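Local coordinates for protein DNA polymerase sliding clamp 3 (Sulfolobus tokodaii, PDB 3AIZ) that serves as a subunit of the ring-shaped sliding clamp that encircles DNA and tethers DNA polymerase and other DNA-processing proteins to it during replication, at residues T155-E159 and E216-G220. Sequence-based numbering, arbitrary orientation.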
# COMPACT_ATOMS: atom_id res chain seq x y z
N THR C 155 -15.80 -28.95 1.39
CA THR C 155 -16.52 -30.02 0.69
C THR C 155 -15.78 -30.43 -0.57
O THR C 155 -15.59 -29.62 -1.49
CB THR C 155 -17.95 -29.60 0.32
OG1 THR C 155 -18.76 -29.53 1.50
CG2 THR C 155 -18.56 -30.62 -0.63
N PHE C 156 -15.35 -31.69 -0.61
CA PHE C 156 -14.77 -32.27 -1.82
C PHE C 156 -15.86 -32.99 -2.59
O PHE C 156 -16.41 -33.98 -2.12
CB PHE C 156 -13.65 -33.25 -1.46
CG PHE C 156 -12.34 -32.59 -1.11
CD1 PHE C 156 -12.22 -31.84 0.05
CD2 PHE C 156 -11.24 -32.74 -1.93
CE1 PHE C 156 -11.02 -31.24 0.38
CE2 PHE C 156 -10.03 -32.15 -1.60
CZ PHE C 156 -9.92 -31.40 -0.45
N LYS C 157 -16.17 -32.49 -3.78
CA LYS C 157 -17.24 -33.07 -4.58
C LYS C 157 -16.77 -33.39 -6.00
O LYS C 157 -16.23 -32.53 -6.69
CB LYS C 157 -18.45 -32.13 -4.63
CG LYS C 157 -19.64 -32.67 -5.40
CD LYS C 157 -20.89 -31.87 -5.09
CE LYS C 157 -22.06 -32.29 -5.97
NZ LYS C 157 -21.84 -31.90 -7.39
N ALA C 158 -16.97 -34.64 -6.41
CA ALA C 158 -16.61 -35.07 -7.75
C ALA C 158 -17.86 -35.27 -8.60
O ALA C 158 -18.76 -36.01 -8.22
CB ALA C 158 -15.78 -36.34 -7.69
N GLU C 159 -17.90 -34.62 -9.75
CA GLU C 159 -19.04 -34.72 -10.65
C GLU C 159 -18.60 -34.65 -12.11
O GLU C 159 -18.03 -33.65 -12.56
CB GLU C 159 -20.05 -33.61 -10.36
CG GLU C 159 -21.33 -33.70 -11.18
CD GLU C 159 -22.35 -32.65 -10.79
OE1 GLU C 159 -21.98 -31.45 -10.72
OE2 GLU C 159 -23.52 -33.01 -10.55
N GLU C 216 -1.94 -36.54 -5.66
CA GLU C 216 -3.10 -37.38 -5.96
C GLU C 216 -4.18 -37.21 -4.90
O GLU C 216 -3.93 -37.39 -3.71
CB GLU C 216 -2.68 -38.85 -6.08
CG GLU C 216 -1.68 -39.10 -7.20
CD GLU C 216 -1.21 -40.54 -7.26
OE1 GLU C 216 -2.03 -41.45 -6.97
OE2 GLU C 216 -0.03 -40.77 -7.61
N ILE C 217 -5.38 -36.85 -5.35
CA ILE C 217 -6.50 -36.60 -4.47
C ILE C 217 -7.53 -37.72 -4.59
O ILE C 217 -8.05 -37.97 -5.67
CB ILE C 217 -7.19 -35.27 -4.81
CG1 ILE C 217 -6.15 -34.17 -5.02
CG2 ILE C 217 -8.19 -34.88 -3.73
CD1 ILE C 217 -6.71 -32.89 -5.60
N ALA C 218 -7.83 -38.38 -3.47
CA ALA C 218 -8.80 -39.47 -3.46
C ALA C 218 -9.71 -39.35 -2.25
O ALA C 218 -9.27 -39.02 -1.15
CB ALA C 218 -8.08 -40.81 -3.46
N PHE C 219 -11.00 -39.63 -2.44
CA PHE C 219 -11.97 -39.49 -1.36
C PHE C 219 -13.29 -40.16 -1.70
O PHE C 219 -13.48 -40.67 -2.81
CB PHE C 219 -12.21 -38.02 -1.05
CG PHE C 219 -12.87 -37.26 -2.16
CD1 PHE C 219 -12.12 -36.62 -3.13
CD2 PHE C 219 -14.26 -37.21 -2.25
CE1 PHE C 219 -12.73 -35.92 -4.16
CE2 PHE C 219 -14.87 -36.52 -3.28
CZ PHE C 219 -14.11 -35.87 -4.23
N GLY C 220 -14.20 -40.15 -0.74
CA GLY C 220 -15.52 -40.73 -0.91
C GLY C 220 -16.36 -40.50 0.32
O GLY C 220 -15.85 -40.10 1.36
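Strands T155-E159 and E216-G220 cross almost at right angles (92° between their directions), with short axes 8.0 Å apart at closest approach. That spacing, and the absence of any hydrogen bond between the segments, identifies face-to-face packing of two sheets rather than strand pairing; F156 and F219 mark the crossing, their CA atoms 7.8 Å apart.

Aromatic contacts dominate. The edge of the F156 ring is directed at the face of F219 in a T-shaped pair, with centroids 5.7 Å apart and planes at 67°. F156 CB also lies 3.8 Å from the centroid of the F219 ring and only 7° off its normal, a well-centred CH-pi contact. F219 CE2 approaches the carbonyl F156 O to 3.2 Å, and the ring edge faces the backbone A158 N, 3.8 Å from F219 CZ.

Apolar contacts between aliphatic groups and the rings add to this: A158 CB lies 3.9 Å from F219 CZ, and F156 CE2 3.9 Å from I217 CG2. K157 points its CA-to-CB bond away, and its NZ forms a salt bridge with E159 OE1 (3.4 Å) within its own strand. L163, L225 and F130 extend the apolar cluster around these residues.

The 199 Å² buried here thus joins the four-stranded sheet containing 153-159 to the long sheet containing 214-220, two sheets packed face to face in the C-terminal domain of the PCNA sliding-clamp fold, whose strands cross near 90° at this point.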